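Local coordinates for protein caspase Nc subunit 1 (Drosophila melanogaster, PDB 2FP3) that acts as an initiator caspase, a cysteine protease that sets off the caspase cascade responsible for executing apoptosis in the fly, at residues Val124-Gly138 with Tyr171-Phe183. The protein carries 2 engineered substitutions. Residues are numbered along the deposited sequence; the frame is centred on the assembly and turned at random.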
ATOM      1  N   VAL A 124       2.905  -9.021 -13.043  1.00 41.11           N
ATOM      2  CA  VAL A 124       3.091  -9.510 -11.691  1.00 38.39           C
ATOM      3  C   VAL A 124       3.811 -10.854 -11.670  1.00 39.77           C
ATOM      4  O   VAL A 124       4.515 -11.178 -10.713  1.00 39.47           O
ATOM      5  CB  VAL A 124       1.732  -9.638 -10.969  1.00 37.01           C
ATOM      6  CG1 VAL A 124       1.900 -10.436  -9.693  1.00 33.68           C
ATOM      7  CG2 VAL A 124       1.180  -8.245 -10.655  1.00 33.00           C
ATOM      8  N   GLN A 125       3.633 -11.634 -12.728  1.00 41.28           N
ATOM      9  CA  GLN A 125       4.261 -12.942 -12.811  1.00 40.85           C
ATOM     10  C   GLN A 125       5.766 -12.839 -12.623  1.00 37.84           C
ATOM     11  O   GLN A 125       6.382 -13.691 -11.984  1.00 36.18           O
ATOM     12  CB  GLN A 125       3.946 -13.591 -14.164  1.00 43.86           C
ATOM     13  CG  GLN A 125       4.702 -14.875 -14.442  1.00 48.82           C
ATOM     14  CD  GLN A 125       4.216 -15.581 -15.700  1.00 51.89           C
ATOM     15  OE1 GLN A 125       4.017 -14.953 -16.746  1.00 53.69           O
ATOM     16  NE2 GLN A 125       4.033 -16.892 -15.607  1.00 50.13           N
ATOM     17  N   ASN A 126       6.357 -11.780 -13.159  1.00 36.29           N
ATOM     18  CA  ASN A 126       7.794 -11.619 -13.053  1.00 36.73           C
ATOM     19  C   ASN A 126       8.272 -10.496 -12.143  1.00 36.92           C
ATOM     20  O   ASN A 126       9.477 -10.239 -12.051  1.00 36.81           O
ATOM     21  CB  ASN A 126       8.370 -11.437 -14.455  1.00 39.48           C
ATOM     22  CG  ASN A 126       8.022 -12.599 -15.364  1.00 44.01           C
ATOM     23  OD1 ASN A 126       8.170 -13.773 -14.981  1.00 44.07           O
ATOM     24  ND2 ASN A 126       7.552 -12.290 -16.563  1.00 43.12           N
ATOM     25  N   THR A 127       7.343  -9.831 -11.462  1.00 32.33           N
ATOM     26  CA  THR A 127       7.733  -8.740 -10.600  1.00 31.62           C
ATOM     27  C   THR A 127       8.359  -9.272  -9.328  1.00 35.71           C
ATOM     28  O   THR A 127       8.092 -10.407  -8.912  1.00 34.03           O
ATOM     29  CB  THR A 127       6.534  -7.829 -10.236  1.00 30.38           C
ATOM     30  OG1 THR A 127       7.036  -6.628  -9.645  1.00 30.80           O
ATOM     31  CG2 THR A 127       5.583  -8.523  -9.249  1.00 26.21           C
ATOM     32  N   GLU A 128       9.188  -8.442  -8.705  1.00 35.62           N
ATOM     33  CA  GLU A 128       9.855  -8.829  -7.477  1.00 36.94           C
ATOM     34  C   GLU A 128       9.051  -8.457  -6.246  1.00 36.23           C
ATOM     35  O   GLU A 128       9.278  -9.020  -5.179  1.00 37.72           O
ATOM     36  CB  GLU A 128      11.234  -8.153  -7.378  1.00 38.44           C
ATOM     37  CG  GLU A 128      12.270  -8.649  -8.386  1.00 38.19           C
ATOM     38  CD  GLU A 128      13.547  -7.834  -8.363  1.00 37.13           C
ATOM     39  OE1 GLU A 128      13.512  -6.644  -8.727  1.00 36.25           O
ATOM     40  OE2 GLU A 128      14.591  -8.387  -7.976  1.00 39.45           O
ATOM     41  N   CYS A 129       8.107  -7.529  -6.389  1.00 34.68           N
ATOM     42  CA  CYS A 129       7.338  -7.054  -5.240  1.00 35.11           C
ATOM     43  C   CYS A 129       5.948  -6.511  -5.601  1.00 34.85           C
ATOM     44  O   CYS A 129       5.769  -5.868  -6.641  1.00 35.22           O
ATOM     45  CB  CYS A 129       8.159  -5.958  -4.535  1.00 33.48           C
ATOM     46  SG  CYS A 129       7.362  -5.118  -3.150  1.00 34.50           S
ATOM     47  N   PHE A 130       4.966  -6.764  -4.741  1.00 33.60           N
ATOM     48  CA  PHE A 130       3.618  -6.277  -5.002  1.00 32.67           C
ATOM     49  C   PHE A 130       3.090  -5.376  -3.890  1.00 31.91           C
ATOM     50  O   PHE A 130       3.088  -5.750  -2.719  1.00 34.08           O
ATOM     51  CB  PHE A 130       2.645  -7.439  -5.181  1.00 33.08           C
ATOM     52  CG  PHE A 130       1.240  -7.002  -5.466  1.00 33.25           C
ATOM     53  CD1 PHE A 130       0.843  -6.705  -6.768  1.00 31.93           C
ATOM     54  CD2 PHE A 130       0.333  -6.812  -4.427  1.00 33.35           C
ATOM     55  CE1 PHE A 130      -0.438  -6.221  -7.032  1.00 32.39           C
ATOM     56  CE2 PHE A 130      -0.957  -6.325  -4.679  1.00 33.94           C
ATOM     57  CZ  PHE A 130      -1.341  -6.028  -5.980  1.00 35.04           C
ATOM     58  N   VAL A 131       2.638  -4.186  -4.262  1.00 33.34           N
ATOM     59  CA  VAL A 131       2.077  -3.250  -3.297  1.00 32.45           C
ATOM     60  C   VAL A 131       0.734  -2.762  -3.804  1.00 34.59           C
ATOM     61  O   VAL A 131       0.616  -2.298  -4.940  1.00 34.04           O
ATOM     62  CB  VAL A 131       2.979  -2.013  -3.083  1.00 32.84           C
ATOM     63  CG1 VAL A 131       2.286  -1.023  -2.155  1.00 32.48           C
ATOM     64  CG2 VAL A 131       4.315  -2.433  -2.478  1.00 34.51           C
ATOM     65  N   MET A 132      -0.296  -2.897  -2.980  1.00 35.40           N
ATOM     66  CA  MET A 132      -1.608  -2.400  -3.368  1.00 40.48           C
ATOM     67  C   MET A 132      -1.991  -1.335  -2.353  1.00 41.46           C
ATOM     68  O   MET A 132      -1.776  -1.510  -1.151  1.00 40.62           O
ATOM     69  CB  MET A 132      -2.671  -3.511  -3.360  1.00 42.65           C
ATOM     70  CG  MET A 132      -4.099  -2.981  -3.629  1.00 44.04           C
ATOM     71  SD  MET A 132      -5.474  -4.163  -3.365  1.00 45.43           S
ATOM     72  CE  MET A 132      -5.490  -4.295  -1.588  1.00 42.50           C
ATOM     73  N   VAL A 133      -2.516  -0.214  -2.836  1.00 41.97           N
ATOM     74  CA  VAL A 133      -2.962   0.833  -1.937  1.00 42.34           C
ATOM     75  C   VAL A 133      -4.401   1.150  -2.299  1.00 43.33           C
ATOM     76  O   VAL A 133      -4.682   1.656  -3.387  1.00 45.27           O
ATOM     77  CB  VAL A 133      -2.118   2.119  -2.043  1.00 43.07           C
ATOM     78  CG1 VAL A 133      -2.627   3.141  -1.040  1.00 42.96           C
ATOM     79  CG2 VAL A 133      -0.653   1.816  -1.759  1.00 41.37           C
ATOM     80  N   LEU A 134      -5.310   0.810  -1.391  1.00 42.53           N
ATOM     81  CA  LEU A 134      -6.727   1.059  -1.595  1.00 42.91           C
ATOM     82  C   LEU A 134      -7.133   2.194  -0.679  1.00 43.63           C
ATOM     83  O   LEU A 134      -7.023   2.090   0.543  1.00 45.46           O
ATOM     84  CB  LEU A 134      -7.551  -0.191  -1.275  1.00 40.22           C
ATOM     85  CG  LEU A 134      -9.077  -0.041  -1.300  1.00 40.59           C
ATOM     86  CD1 LEU A 134      -9.535   0.397  -2.689  1.00 39.76           C
ATOM     87  CD2 LEU A 134      -9.730  -1.358  -0.919  1.00 39.13           C
ATOM     88  N   MET A 135      -7.590   3.288  -1.272  1.00 45.66           N
ATOM     89  CA  MET A 135      -8.011   4.442  -0.495  1.00 49.59           C
ATOM     90  C   MET A 135      -9.497   4.690  -0.676  1.00 51.99           C
ATOM     91  O   MET A 135      -9.943   5.082  -1.750  1.00 50.13           O
ATOM     92  CB  MET A 135      -7.204   5.668  -0.917  1.00 48.27           C
ATOM     93  CG  MET A 135      -5.735   5.498  -0.625  1.00 48.40           C
ATOM     94  SD  MET A 135      -4.700   6.696  -1.430  1.00 50.80           S
ATOM     95  CE  MET A 135      -4.822   6.133  -3.151  1.00 47.85           C
ATOM     96  N   THR A 136     -10.254   4.441   0.388  1.00 55.44           N
ATOM     97  CA  THR A 136     -11.701   4.624   0.382  1.00 60.85           C
ATOM     98  C   THR A 136     -12.195   4.786   1.822  1.00 65.58           C
ATOM     99  O   THR A 136     -11.409   5.045   2.729  1.00 68.46           O
ATOM    100  CB  THR A 136     -12.392   3.408  -0.246  1.00 61.62           C
ATOM    101  OG1 THR A 136     -13.812   3.605  -0.257  1.00 60.21           O
ATOM    102  CG2 THR A 136     -12.067   2.164   0.553  1.00 60.38           C
ATOM    103  N   HIS A 137     -13.501   4.642   2.025  1.00 69.97           N
ATOM    104  CA  HIS A 137     -14.086   4.746   3.355  1.00 70.21           C
ATOM    105  C   HIS A 137     -14.252   3.338   3.924  1.00 69.57           C
ATOM    106  O   HIS A 137     -14.549   2.394   3.187  1.00 67.24           O
ATOM    107  CB  HIS A 137     -15.450   5.438   3.290  1.00 73.55           C
ATOM    108  CG  HIS A 137     -15.380   6.883   2.900  1.00 78.18           C
ATOM    109  ND1 HIS A 137     -14.544   7.783   3.524  1.00 80.59           N
ATOM    110  CD2 HIS A 137     -16.075   7.593   1.979  1.00 80.09           C
ATOM    111  CE1 HIS A 137     -14.729   8.986   3.007  1.00 81.23           C
ATOM    112  NE2 HIS A 137     -15.652   8.897   2.068  1.00 81.50           N
ATOM    113  N   GLY A 138     -14.059   3.201   5.232  1.00 73.83           N
ATOM    114  CA  GLY A 138     -14.191   1.901   5.870  1.00 81.27           C
ATOM    115  C   GLY A 138     -15.202   1.885   7.002  1.00 90.28           C
ATOM    116  O   GLY A 138     -15.333   2.855   7.749  1.00 86.28           O
ATOM    117  N   TYR A 171       1.461 -16.271  -8.715  1.00 44.10           N
ATOM    118  CA  TYR A 171       2.567 -15.365  -9.038  1.00 43.10           C
ATOM    119  C   TYR A 171       3.181 -14.605  -7.865  1.00 43.76           C
ATOM    120  O   TYR A 171       4.240 -14.000  -8.025  1.00 44.33           O
ATOM    121  CB  TYR A 171       2.124 -14.353 -10.106  1.00 40.02           C
ATOM    122  CG  TYR A 171       1.688 -14.974 -11.425  1.00 40.46           C
ATOM    123  CD1 TYR A 171       1.055 -14.209 -12.402  1.00 38.72           C
ATOM    124  CD2 TYR A 171       1.924 -16.319 -11.700  1.00 40.44           C
ATOM    125  CE1 TYR A 171       0.669 -14.767 -13.622  1.00 40.00           C
ATOM    126  CE2 TYR A 171       1.547 -16.887 -12.913  1.00 38.14           C
ATOM    127  CZ  TYR A 171       0.926 -16.110 -13.870  1.00 40.31           C
ATOM    128  OH  TYR A 171       0.591 -16.675 -15.079  1.00 38.59           O
ATOM    129  N   LEU A 172       2.535 -14.627  -6.697  1.00 43.40           N
ATOM    130  CA  LEU A 172       3.066 -13.904  -5.545  1.00 43.24           C
ATOM    131  C   LEU A 172       3.577 -14.784  -4.405  1.00 45.79           C
ATOM    132  O   LEU A 172       4.003 -14.283  -3.359  1.00 47.05           O
ATOM    133  CB  LEU A 172       2.023 -12.910  -5.024  1.00 40.40           C
ATOM    134  CG  LEU A 172       1.696 -11.767  -5.995  1.00 36.25           C
ATOM    135  CD1 LEU A 172       0.592 -10.909  -5.416  1.00 37.01           C
ATOM    136  CD2 LEU A 172       2.928 -10.928  -6.242  1.00 32.89           C
ATOM    137  N   VAL A 173       3.547 -16.099  -4.617  1.00 46.15           N
ATOM    138  CA  VAL A 173       4.034 -17.044  -3.621  1.00 42.53           C
ATOM    139  C   VAL A 173       5.508 -16.725  -3.332  1.00 43.55           C
ATOM    140  O   VAL A 173       6.321 -16.614  -4.253  1.00 44.56           O
ATOM    141  CB  VAL A 173       3.889 -18.484  -4.138  1.00 43.82           C
ATOM    142  CG1 VAL A 173       4.525 -19.461  -3.170  1.00 38.86           C
ATOM    143  CG2 VAL A 173       2.404 -18.812  -4.336  1.00 37.75           C
ATOM    144  N   ASN A 174       5.835 -16.552  -2.053  1.00 44.00           N
ATOM    145  CA  ASN A 174       7.197 -16.228  -1.630  1.00 42.26           C
ATOM    146  C   ASN A 174       7.688 -14.873  -2.112  1.00 41.53           C
ATOM    147  O   ASN A 174       8.890 -14.633  -2.194  1.00 38.59           O
ATOM    148  CB  ASN A 174       8.179 -17.301  -2.084  1.00 44.30           C
ATOM    149  CG  ASN A 174       7.942 -18.623  -1.393  1.00 49.24           C
ATOM    150  OD1 ASN A 174       7.661 -19.631  -2.041  1.00 54.27           O
ATOM    151  ND2 ASN A 174       8.043 -18.625  -0.068  1.00 48.10           N
ATOM    152  N   LYS A 175       6.758 -13.992  -2.457  1.00 39.17           N
ATOM    153  CA  LYS A 175       7.127 -12.651  -2.890  1.00 39.60           C
ATOM    154  C   LYS A 175       6.580 -11.658  -1.874  1.00 38.95           C
ATOM    155  O   LYS A 175       5.549 -11.887  -1.255  1.00 39.93           O
ATOM    156  CB  LYS A 175       6.541 -12.329  -4.269  1.00 39.71           C
ATOM    157  CG  LYS A 175       7.243 -12.993  -5.433  1.00 39.60           C
ATOM    158  CD  LYS A 175       6.663 -12.505  -6.754  1.00 39.06           C
ATOM    159  CE  LYS A 175       7.237 -13.255  -7.946  1.00 36.98           C
ATOM    160  NZ  LYS A 175       6.673 -12.726  -9.211  1.00 34.91           N
ATOM    161  N   PRO A 176       7.266 -10.536  -1.696  1.00 39.59           N
ATOM    162  CA  PRO A 176       6.823  -9.508  -0.744  1.00 37.21           C
ATOM    163  C   PRO A 176       5.491  -8.893  -1.177  1.00 35.63           C
ATOM    164  O   PRO A 176       5.385  -8.370  -2.291  1.00 33.37           O
ATOM    165  CB  PRO A 176       7.941  -8.467  -0.795  1.00 38.40           C
ATOM    166  CG  PRO A 176       9.101  -9.166  -1.462  1.00 40.00           C
ATOM    167  CD  PRO A 176       8.494 -10.143  -2.401  1.00 39.46           C
ATOM    168  N   LYS A 177       4.484  -8.950  -0.306  1.00 32.86           N
ATOM    169  CA  LYS A 177       3.172  -8.361  -0.610  1.00 33.30           C
ATOM    170  C   LYS A 177       2.786  -7.321   0.452  1.00 33.31           C
ATOM    171  O   LYS A 177       2.687  -7.637   1.646  1.00 33.51           O
ATOM    172  CB  LYS A 177       2.095  -9.450  -0.695  1.00 34.11           C
ATOM    173  CG  LYS A 177       2.338 -10.476  -1.803  1.00 35.14           C
ATOM    174  CD  LYS A 177       1.244 -11.528  -1.848  1.00 32.55           C
ATOM    175  CE  LYS A 177       1.376 -12.503  -0.706  1.00 34.05           C
ATOM    176  NZ  LYS A 177       2.619 -13.292  -0.867  1.00 32.66           N
ATOM    177  N   VAL A 178       2.574  -6.084   0.015  1.00 32.51           N
ATOM    178  CA  VAL A 178       2.222  -4.998   0.921  1.00 31.91           C
ATOM    179  C   VAL A 178       0.840  -4.484   0.571  1.00 30.29           C
ATOM    180  O   VAL A 178       0.660  -3.847  -0.462  1.00 31.65           O
ATOM    181  CB  VAL A 178       3.241  -3.824   0.809  1.00 32.88           C
ATOM    182  CG1 VAL A 178       2.961  -2.762   1.883  1.00 31.44           C
ATOM    183  CG2 VAL A 178       4.670  -4.356   0.955  1.00 32.31           C
ATOM    184  N   LEU A 179      -0.134  -4.773   1.430  1.00 32.23           N
ATOM    185  CA  LEU A 179      -1.514  -4.350   1.212  1.00 32.88           C
ATOM    186  C   LEU A 179      -1.797  -3.170   2.138  1.00 35.68           C
ATOM    187  O   LEU A 179      -1.756  -3.313   3.356  1.00 35.33           O
ATOM    188  CB  LEU A 179      -2.462  -5.513   1.509  1.00 31.20           C
ATOM    189  CG  LEU A 179      -2.094  -6.859   0.867  1.00 33.06           C
ATOM    190  CD1 LEU A 179      -3.067  -7.939   1.324  1.00 32.12           C
ATOM    191  CD2 LEU A 179      -2.107  -6.746  -0.650  1.00 27.74           C
ATOM    192  N   MET A 180      -2.080  -2.006   1.560  1.00 38.94           N
ATOM    193  CA  MET A 180      -2.315  -0.798   2.350  1.00 44.67           C
ATOM    194  C   MET A 180      -3.713  -0.202   2.265  1.00 43.47           C
ATOM    195  O   MET A 180      -4.204   0.101   1.178  1.00 42.68           O
ATOM    196  CB  MET A 180      -1.311   0.287   1.957  1.00 48.70           C
ATOM    197  CG  MET A 180       0.135  -0.115   2.116  1.00 57.10           C
ATOM    198  SD  MET A 180       1.246   1.292   1.899  1.00 63.73           S
ATOM    199  CE  MET A 180       1.211   2.009   3.555  1.00 63.96           C
ATOM    200  N   PHE A 181      -4.333  -0.024   3.427  1.00 43.86           N
ATOM    201  CA  PHE A 181      -5.667   0.559   3.526  1.00 45.85           C
ATOM    202  C   PHE A 181      -5.577   1.746   4.483  1.00 48.23           C
ATOM    203  O   PHE A 181      -6.021   1.670   5.622  1.00 46.91           O
ATOM    204  CB  PHE A 181      -6.650  -0.462   4.079  1.00 42.41           C
ATOM    205  CG  PHE A 181      -6.583  -1.787   3.399  1.00 43.65           C
ATOM    206  CD1 PHE A 181      -5.671  -2.754   3.817  1.00 43.76           C
ATOM    207  CD2 PHE A 181      -7.432  -2.081   2.343  1.00 42.61           C
ATOM    208  CE1 PHE A 181      -5.607  -3.996   3.196  1.00 40.82           C
ATOM    209  CE2 PHE A 181      -7.373  -3.321   1.715  1.00 43.66           C
ATOM    210  CZ  PHE A 181      -6.459  -4.279   2.145  1.00 41.84           C
ATOM    211  N   PRO A 182      -4.991   2.858   4.024  1.00 49.51           N
ATOM    212  CA  PRO A 182      -4.832   4.064   4.844  1.00 57.13           C
ATOM    213  C   PRO A 182      -6.117   4.657   5.432  1.00 67.58           C
ATOM    214  O   PRO A 182      -6.068   5.552   6.274  1.00 69.96           O
ATOM    215  CB  PRO A 182      -4.101   5.026   3.905  1.00 53.31           C
ATOM    216  CG  PRO A 182      -4.510   4.557   2.535  1.00 49.15           C
ATOM    217  CD  PRO A 182      -4.466   3.065   2.663  1.00 48.13           C
ATOM    218  N   PHE A 183      -7.264   4.152   5.003  1.00 78.51           N
ATOM    219  CA  PHE A 183      -8.528   4.651   5.513  1.00 89.05           C
ATOM    220  C   PHE A 183      -9.367   3.485   6.012  1.00 91.31           C
ATOM    221  O   PHE A 183     -10.233   2.975   5.297  1.00 88.30           O
ATOM    222  CB  PHE A 183      -9.265   5.403   4.410  1.00102.89           C
ATOM    223  CG  PHE A 183      -8.539   6.625   3.924  1.00120.19           C
ATOM    224  CD1 PHE A 183      -8.606   7.818   4.634  1.00127.86           C
ATOM    225  CD2 PHE A 183      -7.777   6.580   2.759  1.00127.56           C
ATOM    226  CE1 PHE A 183      -7.926   8.951   4.193  1.00134.24           C
ATOM    227  CE2 PHE A 183      -7.093   7.706   2.310  1.00133.94           C
ATOM    228  CZ  PHE A 183      -7.167   8.895   3.029  1.00135.84           C
TER
HETATM  229  O   HOH W   1      -8.823   2.466   3.051  1.00 63.43           O
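Strand 130-135 runs parallel to strand 177-181, F130 opposite K177 and V133 opposite M180, and five backbone hydrogen bonds, carried on one side by F130, M132 and L134, form an unbroken ladder. It starts from P176 O, just before the strand, with F130 N at 3.0 Å (176°), and ends at L134 N to M180 O. Packing is dense on both faces. On one, the V131 and V178 side chains lie side by side, CG2 of V131 meeting CB of V178 at 3.7 Å; V133 and M180 do likewise, less closely, with CG2 of V133 4.1 Å from CB of M180. On the other, CD2 of L179 reaches the edge of the F130 ring, while CD2 of L134 abuts the edge of the F181 ring. M132, bent at chi3 (71°), brings CE to 3.9 Å from F181 CZ. These are central parallel strands of the caspase fold, flanked by strands 62-68 and 233-237; helix 251-266 covers the M135, M180 and P182 face. C-terminally they lead toward H137, probably catalytic, and the engineered A184 at the active-site position. There a water links L134 O to F183 O, and H137, G138 and F183 are poorly ordered. At the N-terminal end, where Q125 is exposed, the extended K175 chain ties the segments together, carrying NZ to T127 O (2.7 Å), in the carbonyl plane, and to Q125 O (3.0 Å) from above its plane. Q125 lays CB over one face of the Y171 ring, its amide stacked 24° from the ring plane.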